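Local coordinates for protein rifamycin polyketide synthase (Amycolatopsis mediterranei, PDB 4LN9) that probably dehydrates the beta-hydroxyacyl polyketide intermediate through the double-hotdog dehydratase domain of the terminal module of the rifamycin synthase, at residues 173-178 with 203-208; 168-173 with 214-219. One frame throughout, in Å; residues are numbered along the deposited sequence.

Interaction 1 (173-178 with 203-208); sequences PEAKPV and AVWRRG
Lys176 and Arg206 face each other as an antiparallel hydrogen-bonded pair: the N-H of Lys176 reaches O of Arg206 at 2.8 Å, and the N-H of Arg206 returns to O of Lys176. A further backbone bond runs from Val178 N to Val204 O at 2.8 Å. Between them sits the non-hydrogen-bonded pair Pro177 and Trp205. Proline, which lacks an N-H, suits this position because no donor is needed there; its CA approaches Val204 O instead, in a CA-H...O contact. A water accepts from Val204 N; its very short approach to Val178 O is doubtful.

The side-chain grip comes from Arg207, whose NH2 and NE both donate to Pro173 O, at 3.0 and 3.3 Å, the two N-H groups converging on one oxygen that lies in the guanidinium plane. CG stands anti to the backbone N (chi1 -169°), and bends at chi2 and chi3 carry the group back to this loop. NH1 makes a salt bridge to Glu214, a second partner that helps fix the orientation of the group.

In the double hotdog fold, strand 176-178 is a short strand, the outermost within this chain, laid against strand 201-207, and this contact is that edge pairing, largely at the surface.

Packing contacts split between the two faces. On one, the pyrrolidine of Pro177 crosses the indole of Trp205, Pro177 CB lying 3.6 Å from Trp205 CD1. On the other, Val178 and Val204 lie side by side, their CG2 and CG1 3.8 Å apart, beta-branched residues well suited to extended strands. Val178 CG2 also sits over one face of the Arg206 guanidinium, 3.7 Å from Arg206 NH2. In the preceding loop, Ala175 CB packs 3.6 Å from Trp205 CB, a close approach that suits a side chain as small as alanine.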
loop_
_atom_site.group_PDB
_atom_site.type_symbol
_atom_site.label_atom_id
_atom_site.label_comp_id
_atom_site.label_asym_id
_atom_site.label_seq_id
_atom_site.Cartn_x
_atom_site.Cartn_y
_atom_site.Cartn_z
ATOM N N PRO A 173 -16.318 28.816 37.673
ATOM C CA PRO A 173 -17.242 29.278 38.699
ATOM C C PRO A 173 -18.416 28.333 38.951
ATOM O O PRO A 173 -19.096 27.914 38.015
ATOM C CB PRO A 173 -17.722 30.613 38.139
ATOM C CG PRO A 173 -16.506 31.144 37.439
ATOM C CD PRO A 173 -15.737 29.947 36.927
ATOM N N GLU A 174 -18.599 27.967 40.218
ATOM C CA GLU A 174 -19.713 27.125 40.650
ATOM C C GLU A 174 -19.598 25.662 40.233
ATOM O O GLU A 174 -20.530 24.884 40.434
ATOM C CB GLU A 174 -21.056 27.698 40.187
ATOM C CG GLU A 174 -21.325 29.122 40.653
ATOM C CD GLU A 174 -22.802 29.401 40.859
ATOM O OE1 GLU A 174 -23.623 28.497 40.598
ATOM O OE2 GLU A 174 -23.138 30.513 41.320
ATOM N N ALA A 175 -18.464 25.281 39.652
ATOM C CA ALA A 175 -18.186 23.866 39.420
ATOM C C ALA A 175 -17.613 23.235 40.681
ATOM O O ALA A 175 -16.639 23.734 41.245
ATOM C CB ALA A 175 -17.224 23.696 38.254
ATOM N N LYS A 176 -18.230 22.149 41.135
ATOM C CA LYS A 176 -17.820 21.500 42.373
ATOM C C LYS A 176 -16.798 20.412 42.080
ATOM O O LYS A 176 -17.014 19.575 41.203
ATOM C CB LYS A 176 -19.034 20.897 43.080
ATOM C CG LYS A 176 -20.265 21.789 43.055
ATOM C CD LYS A 176 -20.828 21.982 44.452
ATOM C CE LYS A 176 -21.299 23.410 44.670
ATOM N NZ LYS A 176 -20.170 24.382 44.631
ATOM N N PRO A 177 -15.675 20.422 42.814
ATOM C CA PRO A 177 -14.616 19.445 42.589
ATOM C C PRO A 177 -15.024 18.053 43.055
ATOM O O PRO A 177 -15.767 17.918 44.028
ATOM C CB PRO A 177 -13.460 19.975 43.441
ATOM C CG PRO A 177 -14.113 20.793 44.501
ATOM C CD PRO A 177 -15.312 21.411 43.843
ATOM N N VAL A 178 -14.650 17.043 42.279
ATOM C CA VAL A 178 -14.979 15.660 42.600
ATOM C C VAL A 178 -13.752 14.963 43.180
ATOM O O VAL A 178 -12.641 15.144 42.683
ATOM C CB VAL A 178 -15.441 14.898 41.342
ATOM C CG1 VAL A 178 -15.788 13.458 41.687
ATOM C CG2 VAL A 178 -16.625 15.603 40.699
ATOM N N ALA A 203 -7.975 15.944 37.739
ATOM C CA ALA A 203 -8.998 16.582 38.555
ATOM C C ALA A 203 -10.282 16.622 37.746
ATOM O O ALA A 203 -10.246 16.678 36.517
ATOM C CB ALA A 203 -8.569 17.995 38.930
ATOM N N VAL A 204 -11.415 16.585 38.435
ATOM C CA VAL A 204 -12.709 16.717 37.783
ATOM C C VAL A 204 -13.589 17.674 38.578
ATOM O O VAL A 204 -13.527 17.701 39.806
ATOM C CB VAL A 204 -13.415 15.353 37.687
ATOM C CG1 VAL A 204 -14.876 15.535 37.304
ATOM C CG2 VAL A 204 -12.698 14.459 36.687
ATOM N N TRP A 205 -14.268 18.579 37.873
ATOM C CA TRP A 205 -15.336 19.365 38.492
ATOM C C TRP A 205 -16.621 19.140 37.764
ATOM O O TRP A 205 -16.624 18.923 36.551
ATOM C CB TRP A 205 -15.005 20.855 38.472
ATOM C CG TRP A 205 -13.683 21.201 39.107
ATOM C CD1 TRP A 205 -13.464 21.786 40.352
ATOM C CD2 TRP A 205 -12.362 21.133 38.479
ATOM N NE1 TRP A 205 -12.126 22.010 40.553
ATOM C CE2 TRP A 205 -11.410 21.634 39.469
ATOM C CE3 TRP A 205 -11.891 20.700 37.248
ATOM C CZ2 TRP A 205 -10.051 21.689 39.213
ATOM C CZ3 TRP A 205 -10.518 20.752 37.006
ATOM C CH2 TRP A 205 -9.625 21.259 37.956
ATOM N N ARG A 206 -17.733 19.329 38.465
ATOM C CA ARG A 206 -19.044 19.114 37.875
ATOM C C ARG A 206 -19.948 20.320 38.100
ATOM O O ARG A 206 -19.847 21.004 39.119
ATOM C CB ARG A 206 -19.692 17.852 38.452
ATOM C CG ARG A 206 -21.085 17.566 37.915
ATOM C CD ARG A 206 -21.800 16.514 38.751
ATOM N NE ARG A 206 -21.015 15.289 38.881
ATOM C CZ ARG A 206 -20.382 14.922 39.990
ATOM N NH1 ARG A 206 -20.432 15.690 41.070
ATOM N NH2 ARG A 206 -19.714 13.776 40.026
ATOM N N ARG A 207 -20.832 20.572 37.140
ATOM C CA ARG A 207 -21.710 21.735 37.170
ATOM C C ARG A 207 -23.004 21.361 36.441
ATOM O O ARG A 207 -22.966 20.606 35.470
ATOM C CB ARG A 207 -21.025 22.905 36.459
ATOM C CG ARG A 207 -21.702 24.253 36.635
ATOM C CD ARG A 207 -21.484 25.117 35.402
ATOM N NE ARG A 207 -20.468 26.142 35.625
ATOM C CZ ARG A 207 -19.908 26.865 34.661
ATOM N NH1 ARG A 207 -20.201 26.625 33.389
ATOM N NH2 ARG A 207 -19.061 27.839 34.970
ATOM N N GLY A 208 -24.148 21.706 37.029
ATOM C CA GLY A 208 -25.444 21.299 36.474
ATOM C C GLY A 208 -25.866 19.910 36.926
ATOM O O GLY A 208 -25.194 19.298 37.756
HETATM O O HOH W 1 -11.039 16.379 41.340
#

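Interaction 2 (168-173 with 214-219); sequences AAWPPP and ETFAEI
Trp170 turns its indole edge toward strand 214-220, with NE1 donating to Glu218 OE2 at 2.9 Å. The carboxylate oxygen lies almost exactly in the indole plane, but the nitrogen approaches it from the anti side and 32° out of the carboxylate plane; the bond is moderately bent. Tryptophan suits the place by joining a broad apolar surface to one donor. With chi1 near trans (-169°), the indole extends across to the strand, where Trp170 CZ2 brings the same edge to 3.5 Å from Ala217 O. The six-membered ring of Trp170 and the Phe216 ring are nearly perpendicular yet meet obliquely, Trp170 CH2 lying 3.8 Å from Phe216 CB.

Pro172 supplies the other half of the contact. Its CG stands 3.4 Å from the centroid of the Phe216 ring, only 4° off the normal, a CH-pi contact over the centre of one face. Proline suits the place because its compact, conformationally restricted ring can lay C-H groups over an aromatic face. Its CD also lies over one face of Trp170. The cis peptide before Pro171 turns the loop between these two residues.

Around them, strand 201-207 borders strand 214-220 on one side, strand 279-285 on the other, and helix 236-251 packs against Thr215, Ala217 and Ile219.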
loop_
_atom_site.group_PDB
_atom_site.type_symbol
_atom_site.label_atom_id
_atom_site.label_comp_id
_atom_site.label_asym_id
_atom_site.label_seq_id
_atom_site.Cartn_x
_atom_site.Cartn_y
_atom_site.Cartn_z
ATOM N N ALA A 168 -10.167 30.285 30.494
ATOM C CA ALA A 168 -9.323 31.168 31.299
ATOM C C ALA A 168 -9.810 31.314 32.741
ATOM O O ALA A 168 -9.026 31.619 33.639
ATOM C CB ALA A 168 -9.195 32.533 30.639
ATOM N N ALA A 169 -11.120 31.201 32.940
ATOM C CA ALA A 169 -11.685 31.256 34.284
ATOM C C ALA A 169 -11.774 29.851 34.868
ATOM O O ALA A 169 -12.720 29.119 34.582
ATOM C CB ALA A 169 -13.067 31.899 34.248
ATOM N N TRP A 170 -10.731 29.428 35.571
ATOM C CA TRP A 170 -10.490 28.001 35.762
ATOM C C TRP A 170 -9.999 27.700 37.152
ATOM O O TRP A 170 -9.083 28.360 37.640
ATOM C CB TRP A 170 -9.482 27.510 34.733
ATOM C CG TRP A 170 -9.364 26.010 34.678
ATOM C CD1 TRP A 170 -8.443 25.207 35.341
ATOM C CD2 TRP A 170 -10.209 25.078 33.921
ATOM N NE1 TRP A 170 -8.665 23.883 35.062
ATOM C CE2 TRP A 170 -9.717 23.737 34.227
ATOM C CE3 TRP A 170 -11.313 25.215 33.093
ATOM C CZ2 TRP A 170 -10.286 22.603 33.673
ATOM C CZ3 TRP A 170 -11.890 24.063 32.554
ATOM C CH2 TRP A 170 -11.379 22.790 32.828
ATOM N N PRO A 171 -10.562 26.663 37.800
ATOM C CA PRO A 171 -11.744 25.892 37.400
ATOM C C PRO A 171 -12.962 26.793 37.246
ATOM O O PRO A 171 -12.984 27.894 37.796
ATOM C CB PRO A 171 -11.966 24.927 38.575
ATOM C CG PRO A 171 -10.740 25.005 39.423
ATOM C CD PRO A 171 -10.136 26.354 39.176
ATOM N N PRO A 172 -13.994 26.315 36.535
ATOM C CA PRO A 172 -15.112 27.215 36.268
ATOM C C PRO A 172 -15.916 27.542 37.528
ATOM O O PRO A 172 -16.053 26.692 38.410
ATOM C CB PRO A 172 -15.958 26.425 35.268
ATOM C CG PRO A 172 -14.966 25.577 34.546
ATOM C CD PRO A 172 -13.965 25.170 35.603
ATOM N N PRO A 173 -16.318 28.816 37.673
ATOM C CA PRO A 173 -17.242 29.278 38.699
ATOM C C PRO A 173 -18.416 28.333 38.951
ATOM O O PRO A 173 -19.096 27.914 38.015
ATOM C CB PRO A 173 -17.722 30.613 38.139
ATOM C CG PRO A 173 -16.506 31.144 37.439
ATOM C CD PRO A 173 -15.737 29.947 36.927
ATOM N N GLU A 214 -22.347 19.679 32.837
ATOM C CA GLU A 214 -21.000 19.881 32.299
ATOM C C GLU A 214 -19.979 19.170 33.179
ATOM O O GLU A 214 -20.022 19.284 34.403
ATOM C CB GLU A 214 -20.663 21.375 32.262
ATOM C CG GLU A 214 -21.624 22.228 31.452
ATOM C CD GLU A 214 -21.350 23.712 31.612
ATOM O OE1 GLU A 214 -21.719 24.272 32.665
ATOM O OE2 GLU A 214 -20.752 24.313 30.695
ATOM N N THR A 215 -19.018 18.501 32.549
ATOM C CA THR A 215 -17.866 17.955 33.260
ATOM C C THR A 215 -16.590 18.678 32.836
ATOM O O THR A 215 -16.283 18.765 31.648
ATOM C CB THR A 215 -17.701 16.448 32.981
ATOM O OG1 THR A 215 -18.887 15.751 33.383
ATOM C CG2 THR A 215 -16.506 15.888 33.737
ATOM N N PHE A 216 -15.862 19.211 33.814
ATOM C CA PHE A 216 -14.579 19.858 33.561
ATOM C C PHE A 216 -13.450 19.005 34.132
ATOM O O PHE A 216 -13.623 18.353 35.161
ATOM C CB PHE A 216 -14.561 21.249 34.201
ATOM C CG PHE A 216 -15.642 22.160 33.693
ATOM C CD1 PHE A 216 -15.566 22.700 32.421
ATOM C CD2 PHE A 216 -16.784 22.390 34.445
ATOM C CE1 PHE A 216 -16.576 23.506 31.931
ATOM C CE2 PHE A 216 -17.786 23.218 33.972
ATOM C CZ PHE A 216 -17.693 23.756 32.703
ATOM N N ALA A 217 -12.324 18.942 33.430
ATOM C CA ALA A 217 -11.211 18.132 33.907
ATOM C C ALA A 217 -9.864 18.673 33.460
ATOM O O ALA A 217 -9.755 19.331 32.425
ATOM C CB ALA A 217 -11.376 16.684 33.476
ATOM N N GLU A 218 -8.847 18.436 34.284
ATOM C CA GLU A 218 -7.472 18.546 33.832
ATOM C C GLU A 218 -6.915 17.165 33.542
ATOM O O GLU A 218 -7.100 16.226 34.318
ATOM C CB GLU A 218 -6.613 19.275 34.870
ATOM C CG GLU A 218 -7.026 20.725 35.089
ATOM C CD GLU A 218 -6.080 21.494 35.996
ATOM O OE1 GLU A 218 -4.876 21.156 36.042
ATOM O OE2 GLU A 218 -6.515 22.525 36.556
ATOM N N ILE A 219 -6.331 17.029 32.356
ATOM C CA ILE A 219 -5.807 15.757 31.893
ATOM C C ILE A 219 -4.320 15.937 31.633
ATOM O O ILE A 219 -3.906 16.944 31.061
ATOM C CB ILE A 219 -6.473 15.333 30.568
ATOM C CG1 ILE A 219 -7.986 15.558 30.626
ATOM C CG2 ILE A 219 -6.139 13.886 30.238
ATOM C CD1 ILE A 219 -8.705 14.648 31.599
#

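Overall arrangement
Interactions 1 and 2 have centres 7 Å apart and share Pro173, where the loop after strand 146-154 leads towards strand 176-178. Along the chain, 168-173 and 173-178 come first, then 203-208 and finally 214-219, so that apart from the shared Pro173 both segments of interaction 1 fall between those of interaction 2. Strands 176-178, 201-207 and 214-220 are successive antiparallel neighbours, with 201-207 in the middle. The two contacts are joined by a probable hydrogen bond from Trp205 to the Phe216 carbonyl and by the edge-to-face rings of Trp170 and Trp205. The incoming loop is thus packed against the same edge of the double hotdog fold that its following strand extends.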